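Local coordinates for protein mRNA export factor GLE1 (PDB 6B4E) that works at the nuclear pore complex in mRNA export, binding inositol hexakisphosphate and activating a partner enzyme, here seen as its all-helical C-terminal region, at residues 156-161 and 165-170; 179-184 and 231-236; 257-262 and 278-283. All blocks are in the same frame, centred on the assembly; numbering follows the deposited sequence.

Interaction 1 (156-161 and 165-170); sequences MGWKRN and KWEDNT
Arg160 and Trp166 lie flat on one another where the connection between helix 150-155 and helix 169-188 doubles back as a hairpin-like loop, its two arms joined by a single beta bridge at this very pair. Two backbone bonds define the bridge. Glu167 N reaches Lys159 O at 3.0 Å, and Asn161 N meets Lys165 O at 2.7 Å along a more bent path, 130° at the hydrogen. The guanidinium and indole planes are only 5° apart, and Arg160 CZ stands 3.8 Å from the centroid of the six-membered ring of Trp166, a cation-pi contact over the face. A bend at chi2 (-56°) folds the arginine back over the ring although its CB starts away from it; CD adds a CH-pi contact, while NH2 is salt-bridged to Glu150. A leucine in place of Trp166 would probably leave this guanidinium without its stacking surface, freer to swing about Glu150, and take away the ring edge against which Trp158 CB packs.

Packing is tightest around the two indoles. Trp158 CB touches Trp166 CE3 at 3.7 Å, and the rim of the Trp158 ring meets Glu167 O and Asn169 OD1 near its plane, CH2 lying 3.3 Å from OD1. Tyr172 stacks on the same indole. Buried Glu167 is gripped at both oxygens: OE2 takes Lys159 N at 3.0 Å from above the carboxylate plane and is salt-bridged to Arg175, while OE1 bonds Ser171, which together fix its rotation.

The opposite character marks the solvent side. Asn161 and Lys165 run exposed alongside each other, the asparagine poorly ordered, and a water spans the gap, accepting from Asn161 ND2 at 2.6 Å and donating to Trp166 O at 2.7 Å.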
loop_
_atom_site.group_PDB
_atom_site.type_symbol
_atom_site.label_atom_id
_atom_site.label_comp_id
_atom_site.label_asym_id
_atom_site.label_seq_id
_atom_site.Cartn_x
_atom_site.Cartn_y
_atom_site.Cartn_z
ATOM N N MET A 156 12.307 4.187 7.691
ATOM C CA MET A 156 11.928 3.321 6.582
ATOM C C MET A 156 11.269 2.025 7.037
ATOM O O MET A 156 11.030 1.155 6.199
ATOM C CB MET A 156 13.152 3.019 5.701
ATOM C CG MET A 156 13.664 4.217 4.888
ATOM S SD MET A 156 12.364 5.041 3.919
ATOM C CE MET A 156 11.907 3.726 2.793
ATOM N N GLY A 157 10.971 1.868 8.326
ATOM C CA GLY A 157 10.178 0.750 8.811
ATOM C C GLY A 157 10.945 -0.493 9.220
ATOM O O GLY A 157 10.326 -1.555 9.390
ATOM N N TRP A 158 12.260 -0.399 9.395
ATOM C CA TRP A 158 13.048 -1.541 9.826
ATOM C C TRP A 158 12.801 -1.856 11.295
ATOM O O TRP A 158 12.627 -0.955 12.123
ATOM C CB TRP A 158 14.530 -1.265 9.616
ATOM C CG TRP A 158 14.962 -1.238 8.195
ATOM C CD1 TRP A 158 14.874 -0.195 7.325
ATOM C CD2 TRP A 158 15.563 -2.315 7.477
ATOM N NE1 TRP A 158 15.382 -0.561 6.097
ATOM C CE2 TRP A 158 15.820 -1.859 6.175
ATOM C CE3 TRP A 158 15.911 -3.628 7.814
ATOM C CZ2 TRP A 158 16.392 -2.666 5.210
ATOM C CZ3 TRP A 158 16.486 -4.422 6.857
ATOM C CH2 TRP A 158 16.724 -3.937 5.568
ATOM N N LYS A 159 12.821 -3.142 11.620
ATOM C CA LYS A 159 12.712 -3.611 12.994
ATOM C C LYS A 159 14.065 -4.086 13.498
ATOM O O LYS A 159 15.020 -4.279 12.736
ATOM C CB LYS A 159 11.677 -4.736 13.107
ATOM C CG LYS A 159 10.300 -4.312 12.634
ATOM C CD LYS A 159 9.156 -5.085 13.284
ATOM C CE LYS A 159 9.080 -6.512 12.784
ATOM N NZ LYS A 159 7.725 -7.102 12.967
ATOM N N ARG A 160 14.136 -4.266 14.815
ATOM C CA ARG A 160 15.319 -4.800 15.467
ATOM C C ARG A 160 15.218 -6.313 15.612
ATOM O O ARG A 160 14.203 -6.835 16.085
ATOM C CB ARG A 160 15.505 -4.143 16.838
ATOM C CG ARG A 160 16.060 -2.713 16.725
ATOM C CD ARG A 160 17.386 -2.661 15.940
ATOM N NE ARG A 160 18.122 -1.411 16.145
ATOM C CZ ARG A 160 19.412 -1.236 15.857
ATOM N NH1 ARG A 160 20.131 -2.227 15.349
ATOM N NH2 ARG A 160 19.988 -0.064 16.081
ATOM N N ASN A 161 16.263 -7.011 15.164
ATOM C CA ASN A 161 16.452 -8.407 15.541
ATOM C C ASN A 161 16.763 -8.517 17.029
ATOM O O ASN A 161 16.231 -9.396 17.718
ATOM C CB ASN A 161 17.573 -9.020 14.693
ATOM C CG ASN A 161 17.685 -10.532 14.848
ATOM O OD1 ASN A 161 17.115 -11.129 15.762
ATOM N ND2 ASN A 161 18.439 -11.156 13.950
ATOM N N LYS A 165 21.143 -5.082 16.276
ATOM C CA LYS A 165 21.142 -5.870 15.042
ATOM C C LYS A 165 19.812 -5.665 14.338
ATOM O O LYS A 165 18.756 -5.925 14.918
ATOM C CB LYS A 165 21.365 -7.357 15.316
ATOM C CG LYS A 165 21.572 -8.203 14.071
ATOM C CD LYS A 165 21.974 -9.627 14.458
ATOM C CE LYS A 165 22.671 -10.368 13.332
ATOM N NZ LYS A 165 23.225 -11.675 13.824
ATOM N N TRP A 166 19.868 -5.205 13.092
ATOM C CA TRP A 166 18.664 -5.016 12.298
ATOM C C TRP A 166 18.095 -6.357 11.850
ATOM O O TRP A 166 18.804 -7.368 11.777
ATOM C CB TRP A 166 18.968 -4.141 11.082
ATOM C CG TRP A 166 19.347 -2.759 11.470
ATOM C CD1 TRP A 166 20.594 -2.209 11.447
ATOM C CD2 TRP A 166 18.471 -1.751 11.976
ATOM N NE1 TRP A 166 20.546 -0.913 11.899
ATOM C CE2 TRP A 166 19.252 -0.608 12.231
ATOM C CE3 TRP A 166 17.097 -1.702 12.236
ATOM C CZ2 TRP A 166 18.704 0.569 12.728
ATOM C CZ3 TRP A 166 16.561 -0.540 12.729
ATOM C CH2 TRP A 166 17.359 0.582 12.970
ATOM N N GLU A 167 16.790 -6.359 11.574
ATOM C CA GLU A 167 16.149 -7.548 11.034
ATOM C C GLU A 167 16.768 -7.861 9.678
ATOM O O GLU A 167 17.247 -6.968 8.969
ATOM C CB GLU A 167 14.632 -7.344 10.923
ATOM C CG GLU A 167 14.150 -6.841 9.580
ATOM C CD GLU A 167 12.661 -6.480 9.546
ATOM O OE1 GLU A 167 11.803 -7.382 9.407
ATOM O OE2 GLU A 167 12.359 -5.276 9.622
ATOM N N ASP A 168 16.809 -9.143 9.330
ATOM C CA ASP A 168 17.528 -9.488 8.116
ATOM C C ASP A 168 16.796 -8.924 6.905
ATOM O O ASP A 168 15.609 -8.576 6.958
ATOM C CB ASP A 168 17.737 -10.999 7.992
ATOM C CG ASP A 168 16.464 -11.801 8.134
ATOM O OD1 ASP A 168 15.695 -11.852 7.150
ATOM O OD2 ASP A 168 16.275 -12.437 9.199
ATOM N N ASN A 169 17.554 -8.769 5.820
ATOM C CA ASN A 169 17.027 -8.099 4.637
ATOM C C ASN A 169 15.815 -8.828 4.079
ATOM O O ASN A 169 14.845 -8.193 3.652
ATOM C CB ASN A 169 18.119 -7.989 3.576
ATOM C CG ASN A 169 19.124 -6.901 3.888
ATOM O OD1 ASN A 169 19.013 -6.221 4.896
ATOM N ND2 ASN A 169 20.114 -6.739 3.026
ATOM N N THR A 170 15.851 -10.160 4.071
ATOM C CA THR A 170 14.731 -10.923 3.528
ATOM C C THR A 170 13.454 -10.669 4.325
ATOM O O THR A 170 12.373 -10.503 3.749
ATOM C CB THR A 170 15.083 -12.408 3.519
ATOM O OG1 THR A 170 16.086 -12.642 2.515
ATOM C CG2 THR A 170 13.858 -13.260 3.197
HETATM O O HOH W 1 18.950 -10.072 11.597
#

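Interaction 2 (179-184 and 231-236); sequences ILSLFA and LGSWWD
Trp234, Ser233 and Leu180 bury the most surface where helix 169-188 crosses helix 225-264, a helix-helix packing inside the all-helical domain. The segment axes come within 8.2 Å at a signed angle of -36°, a close approach that fits the small residues Ser181, Ala184 and Ser233 at the interface. Trp234 has its CG anti to the backbone N (chi1 173°), which sets CB and the pyrrole part of the indole beside the other helix. Leu180 CD2 rests on Trp234 CB at 3.7 Å, near the plane of the ring at its edge, and the Ala184 methyl approaches Trp234 CD1 obliquely at 3.5 Å. Beyond the pair, Trp234 NE1 is hydrogen-bonded to Ser208 and the ring meets Phe242 edge-to-face, so the indole is held from several directions.

The two serines meet differently. Ser181 OG, bonded within its own helix to Gly177 O, touches Ser233 CB at 3.4 Å, and no direct hydrogen bond joins the helices. Water supplies the polar link instead: one molecule donates to Ser181 OG at 2.7 Å and to Ser233 O at 2.8 Å.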
loop_
_atom_site.group_PDB
_atom_site.type_symbol
_atom_site.label_atom_id
_atom_site.label_comp_id
_atom_site.label_asym_id
_atom_site.label_seq_id
_atom_site.Cartn_x
_atom_site.Cartn_y
_atom_site.Cartn_z
ATOM N N ILE A 179 2.783 -5.854 2.404
ATOM C CA ILE A 179 1.968 -4.670 2.684
ATOM C C ILE A 179 1.638 -3.936 1.396
ATOM O O ILE A 179 0.482 -3.567 1.140
ATOM C CB ILE A 179 2.680 -3.733 3.672
ATOM C CG1 ILE A 179 2.918 -4.431 4.992
ATOM C CG2 ILE A 179 1.816 -2.483 3.894
ATOM C CD1 ILE A 179 3.817 -3.639 5.931
ATOM N N LEU A 180 2.643 -3.696 0.567
ATOM C CA LEU A 180 2.365 -2.949 -0.648
ATOM C C LEU A 180 1.442 -3.716 -1.588
ATOM O O LEU A 180 0.603 -3.095 -2.248
ATOM C CB LEU A 180 3.661 -2.564 -1.348
ATOM C CG LEU A 180 3.393 -1.250 -2.063
ATOM C CD1 LEU A 180 4.388 -0.196 -1.715
ATOM C CD2 LEU A 180 3.376 -1.519 -3.516
ATOM N N SER A 181 1.565 -5.052 -1.633
ATOM C CA SER A 181 0.643 -5.914 -2.375
ATOM C C SER A 181 -0.800 -5.607 -2.031
ATOM O O SER A 181 -1.668 -5.512 -2.906
ATOM C CB SER A 181 0.893 -7.384 -2.033
ATOM O OG SER A 181 1.938 -7.940 -2.781
ATOM N N LEU A 182 -1.084 -5.520 -0.740
ATOM C CA LEU A 182 -2.440 -5.235 -0.310
ATOM C C LEU A 182 -2.884 -3.852 -0.772
ATOM O O LEU A 182 -3.995 -3.688 -1.288
ATOM C CB LEU A 182 -2.532 -5.346 1.206
ATOM C CG LEU A 182 -3.894 -4.937 1.771
ATOM C CD1 LEU A 182 -4.981 -5.906 1.319
ATOM C CD2 LEU A 182 -3.873 -4.816 3.304
ATOM N N PHE A 183 -2.035 -2.841 -0.589
ATOM C CA PHE A 183 -2.415 -1.492 -0.999
ATOM C C PHE A 183 -2.596 -1.424 -2.508
ATOM O O PHE A 183 -3.550 -0.816 -3.003
ATOM C CB PHE A 183 -1.361 -0.490 -0.535
ATOM C CG PHE A 183 -1.712 0.951 -0.827
ATOM C CD1 PHE A 183 -2.715 1.580 -0.126
ATOM C CD2 PHE A 183 -1.017 1.665 -1.791
ATOM C CE1 PHE A 183 -3.033 2.907 -0.388
ATOM C CE2 PHE A 183 -1.324 2.984 -2.053
ATOM C CZ PHE A 183 -2.335 3.604 -1.351
ATOM N N ALA A 184 -1.704 -2.074 -3.245
ATOM C CA ALA A 184 -1.813 -2.120 -4.695
ATOM C C ALA A 184 -3.177 -2.637 -5.137
ATOM O O ALA A 184 -3.840 -2.019 -5.983
ATOM C CB ALA A 184 -0.692 -2.983 -5.268
ATOM N N LEU A 231 7.926 -2.883 -6.015
ATOM C CA LEU A 231 7.428 -2.670 -7.374
ATOM C C LEU A 231 7.014 -3.986 -8.021
ATOM O O LEU A 231 6.048 -4.032 -8.789
ATOM C CB LEU A 231 8.485 -1.958 -8.231
ATOM C CG LEU A 231 8.712 -0.464 -7.952
ATOM C CD1 LEU A 231 9.867 0.086 -8.775
ATOM C CD2 LEU A 231 7.452 0.325 -8.225
ATOM N N GLY A 232 7.734 -5.066 -7.734
ATOM C CA GLY A 232 7.334 -6.364 -8.260
ATOM C C GLY A 232 6.082 -6.892 -7.589
ATOM O O GLY A 232 5.206 -7.458 -8.247
ATOM N N SER A 233 5.975 -6.715 -6.262
ATOM C CA SER A 233 4.733 -7.060 -5.589
ATOM C C SER A 233 3.575 -6.242 -6.140
ATOM O O SER A 233 2.465 -6.764 -6.332
ATOM C CB SER A 233 4.870 -6.813 -4.087
ATOM O OG SER A 233 5.867 -7.662 -3.564
ATOM N N TRP A 234 3.802 -4.934 -6.330
ATOM C CA TRP A 234 2.803 -4.064 -6.938
ATOM C C TRP A 234 2.391 -4.585 -8.309
ATOM O O TRP A 234 1.197 -4.674 -8.624
ATOM C CB TRP A 234 3.349 -2.639 -7.057
ATOM C CG TRP A 234 2.408 -1.766 -7.824
ATOM C CD1 TRP A 234 1.380 -1.026 -7.318
ATOM C CD2 TRP A 234 2.372 -1.587 -9.244
ATOM N NE1 TRP A 234 0.709 -0.398 -8.334
ATOM C CE2 TRP A 234 1.292 -0.725 -9.524
ATOM C CE3 TRP A 234 3.143 -2.071 -10.303
ATOM C CZ2 TRP A 234 0.977 -0.326 -10.814
ATOM C CZ3 TRP A 234 2.821 -1.674 -11.593
ATOM C CH2 TRP A 234 1.748 -0.832 -11.826
ATOM N N TRP A 235 3.377 -4.927 -9.140
ATOM C CA TRP A 235 3.126 -5.375 -10.510
ATOM C C TRP A 235 2.225 -6.603 -10.546
ATOM O O TRP A 235 1.227 -6.630 -11.276
ATOM C CB TRP A 235 4.465 -5.670 -11.175
ATOM C CG TRP A 235 4.491 -5.945 -12.662
ATOM C CD1 TRP A 235 3.896 -6.973 -13.335
ATOM C CD2 TRP A 235 5.219 -5.198 -13.632
ATOM N NE1 TRP A 235 4.212 -6.908 -14.681
ATOM C CE2 TRP A 235 5.019 -5.814 -14.883
ATOM C CE3 TRP A 235 6.015 -4.051 -13.563
ATOM C CZ2 TRP A 235 5.611 -5.338 -16.051
ATOM C CZ3 TRP A 235 6.588 -3.571 -14.728
ATOM C CH2 TRP A 235 6.384 -4.211 -15.954
ATOM N N ASP A 236 2.566 -7.626 -9.760
ATOM C CA ASP A 236 1.767 -8.845 -9.716
ATOM C C ASP A 236 0.338 -8.564 -9.278
ATOM O O ASP A 236 -0.584 -9.289 -9.675
ATOM C CB ASP A 236 2.402 -9.873 -8.767
ATOM C CG ASP A 236 3.595 -10.596 -9.373
ATOM O OD1 ASP A 236 4.519 -10.924 -8.606
ATOM O OD2 ASP A 236 3.596 -10.872 -10.583
HETATM O O HOH W 2 2.035 -9.276 -5.128
HETATM O O HOH W 3 4.571 -10.114 -3.006
#

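Interaction 3 (257-262 and 278-283); sequences IGEELT and ILLEAW
Leu280 lays its CD2 methyl over one face of the flat Gly258 carbonyl group, 3.7 Å from Gly258 O and almost as near to its carbon. Its other methyl, CD1, lies in the plane of the Trp283 ring at the edge, 4.0 Å from Trp283 CE3, within the same helix. The Glu259 side chain crosses Leu280 obliquely, OE2 of the conformer given lying 3.9 Å from Leu280 CD2, a contact left doubtful because a second conformer exists. One leucine therefore carries the whole of its helix's share of this small interface: with CG anti to the backbone N (chi1 169°), the branch is carried out so that CD2 reaches the Gly258 carbonyl.

Gly258 permits the close approach. Its CA lies 5.4 Å from Leu280 CA, and a side chain here would point into the partner helix, its CB 2.9 Å from Leu280 CB, which is a clash. The contact is a glycine-mediated meeting of two helices, with no hydrogen bond crossing between the segments. The first helix also carries a wider pi-type turn at 257-261, which includes the glycine.

Charge gathers at the margin. In the conformer given, Glu259 OE2 is salt-bridged to Arg277 and OE1 is hydrogen-bonded to Ser263.

The contact joins the late part of helix 225-264 to helix 271-284, the two forming a helical hairpin. Trp283 extends the packing back along the long helix to Leu243 and Ser251, and Ile257 rests on Leu212 and Cys216 of helix 206-216. Glu260 and Leu261, on the same helical segment as Gly258, are packed against by the chain of another protein, consistent with the partner-binding role of this region, while no strand takes part.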
loop_
_atom_site.group_PDB
_atom_site.type_symbol
_atom_site.label_atom_id
_atom_site.label_comp_id
_atom_site.label_asym_id
_atom_site.label_seq_id
_atom_site.Cartn_x
_atom_site.Cartn_y
_atom_site.Cartn_z
ATOM N N ILE A 257 10.304 1.721 -15.037
ATOM C CA ILE A 257 10.714 0.950 -13.852
ATOM C C ILE A 257 11.369 -0.368 -14.252
ATOM O O ILE A 257 12.338 -0.808 -13.621
ATOM C CB ILE A 257 9.546 0.706 -12.863
ATOM C CG1 ILE A 257 8.349 -0.059 -13.468
ATOM C CG2 ILE A 257 9.106 2.001 -12.265
ATOM C CD1 ILE A 257 7.378 -0.587 -12.395
ATOM N N GLY A 258 10.838 -1.045 -15.271
ATOM C CA GLY A 258 11.289 -2.398 -15.553
ATOM C C GLY A 258 12.559 -2.479 -16.368
ATOM O O GLY A 258 13.334 -3.432 -16.211
ATOM N N GLU A 259 12.792 -1.511 -17.258
ATOM C CA GLU A 259 14.001 -1.469 -18.077
ATOM C C GLU A 259 15.008 -0.462 -17.532
ATOM O O GLU A 259 16.136 -0.826 -17.190
ATOM C CB GLU A 259 13.658 -1.121 -19.532
ATOM C CG GLU A 259 14.877 -0.922 -20.426
ATOM C CD GLU A 259 15.767 -2.166 -20.493
ATOM O OE1 GLU A 259 17.003 -2.033 -20.392
ATOM O OE2 GLU A 259 15.225 -3.283 -20.652
ATOM N N GLU A 260 14.607 0.808 -17.426
ATOM C CA GLU A 260 15.573 1.859 -17.118
ATOM C C GLU A 260 16.044 1.796 -15.671
ATOM O O GLU A 260 17.245 1.845 -15.400
ATOM C CB GLU A 260 14.970 3.232 -17.436
ATOM C CG GLU A 260 15.938 4.399 -17.286
ATOM C CD GLU A 260 17.139 4.314 -18.233
ATOM O OE1 GLU A 260 18.119 5.060 -18.020
ATOM O OE2 GLU A 260 17.106 3.504 -19.190
ATOM N N LEU A 261 15.118 1.708 -14.720
ATOM C CA LEU A 261 15.516 1.693 -13.315
ATOM C C LEU A 261 16.356 0.458 -12.993
ATOM O O LEU A 261 17.385 0.560 -12.314
ATOM C CB LEU A 261 14.268 1.771 -12.438
ATOM C CG LEU A 261 14.500 1.942 -10.937
ATOM C CD1 LEU A 261 15.251 3.228 -10.627
ATOM C CD2 LEU A 261 13.169 1.922 -10.222
ATOM N N THR A 262 15.954 -0.713 -13.486
ATOM C CA THR A 262 16.751 -1.917 -13.249
ATOM C C THR A 262 18.119 -1.815 -13.925
ATOM O O THR A 262 19.130 -2.251 -13.359
ATOM C CB THR A 262 16.009 -3.161 -13.747
ATOM O OG1 THR A 262 15.735 -3.028 -15.144
ATOM C CG2 THR A 262 14.712 -3.347 -13.025
ATOM N N ILE A 278 12.183 -9.652 -15.118
ATOM C CA ILE A 278 11.458 -10.824 -15.620
ATOM C C ILE A 278 9.990 -10.483 -15.876
ATOM O O ILE A 278 9.396 -10.946 -16.868
ATOM C CB ILE A 278 11.605 -11.993 -14.625
ATOM C CG1 ILE A 278 13.061 -12.502 -14.633
ATOM C CG2 ILE A 278 10.606 -13.098 -14.925
ATOM C CD1 ILE A 278 13.522 -13.092 -15.942
ATOM N N LEU A 279 9.380 -9.686 -14.983
ATOM C CA LEU A 279 7.996 -9.253 -15.180
ATOM C C LEU A 279 7.873 -8.366 -16.412
ATOM O O LEU A 279 6.927 -8.513 -17.210
ATOM C CB LEU A 279 7.484 -8.515 -13.946
ATOM C CG LEU A 279 7.317 -9.370 -12.687
ATOM C CD1 LEU A 279 7.031 -8.564 -11.469
ATOM C CD2 LEU A 279 6.199 -10.413 -12.852
ATOM N N LEU A 280 8.819 -7.433 -16.585
ATOM C CA LEU A 280 8.828 -6.627 -17.803
ATOM C C LEU A 280 8.877 -7.531 -19.028
ATOM O O LEU A 280 8.134 -7.329 -19.996
ATOM C CB LEU A 280 10.028 -5.676 -17.804
ATOM C CG LEU A 280 10.314 -4.941 -19.133
ATOM C CD1 LEU A 280 9.551 -3.657 -19.197
ATOM C CD2 LEU A 280 11.800 -4.691 -19.360
ATOM N N GLU A 281 9.750 -8.537 -19.000
ATOM C CA GLU A 281 9.906 -9.423 -20.145
ATOM C C GLU A 281 8.635 -10.209 -20.436
ATOM O O GLU A 281 8.305 -10.455 -21.606
ATOM C CB GLU A 281 11.073 -10.384 -19.917
ATOM C CG GLU A 281 12.418 -9.706 -19.898
ATOM C CD GLU A 281 13.557 -10.621 -19.435
ATOM O OE1 GLU A 281 13.316 -11.823 -19.126
ATOM O OE2 GLU A 281 14.700 -10.125 -19.405
ATOM N N ALA A 282 7.931 -10.645 -19.398
ATOM C CA ALA A 282 6.685 -11.369 -19.617
ATOM C C ALA A 282 5.655 -10.481 -20.300
ATOM O O ALA A 282 4.911 -10.936 -21.173
ATOM C CB ALA A 282 6.155 -11.886 -18.276
ATOM N N TRP A 283 5.588 -9.213 -19.891
ATOM C CA TRP A 283 4.675 -8.259 -20.513
ATOM C C TRP A 283 5.068 -8.007 -21.953
ATOM O O TRP A 283 4.212 -7.975 -22.851
ATOM C CB TRP A 283 4.694 -6.968 -19.708
ATOM C CG TRP A 283 3.965 -5.805 -20.302
ATOM C CD1 TRP A 283 2.689 -5.783 -20.796
ATOM C CD2 TRP A 283 4.467 -4.483 -20.425
ATOM N NE1 TRP A 283 2.368 -4.511 -21.226
ATOM C CE2 TRP A 283 3.451 -3.697 -21.013
ATOM C CE3 TRP A 283 5.685 -3.875 -20.097
ATOM C CZ2 TRP A 283 3.620 -2.349 -21.284
ATOM C CZ3 TRP A 283 5.849 -2.541 -20.369
ATOM C CH2 TRP A 283 4.824 -1.786 -20.958
#

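How the interactions relate
From the N terminus the three contacts come in series, none nested in or crossing another. Interaction 1 closes a tight loop, with three residues between its segments, leading into helix 169-188. That helix carries on into interaction 2, which closes a span of 46 residues, including helix 206-216, by bringing in helix 225-264. Interaction 3 then closes the 15-residue return from that long helix to helix 271-284. Interactions 1 and 2 share helix 169-188 but stay about 8 Å apart at their nearest atoms. Interactions 2 and 3 share helix 225-264 and touch, Trp235 CZ2 reaching Leu279 O at 3.6 Å, so the surface loop is tied through the helical core to the C-terminal hairpin.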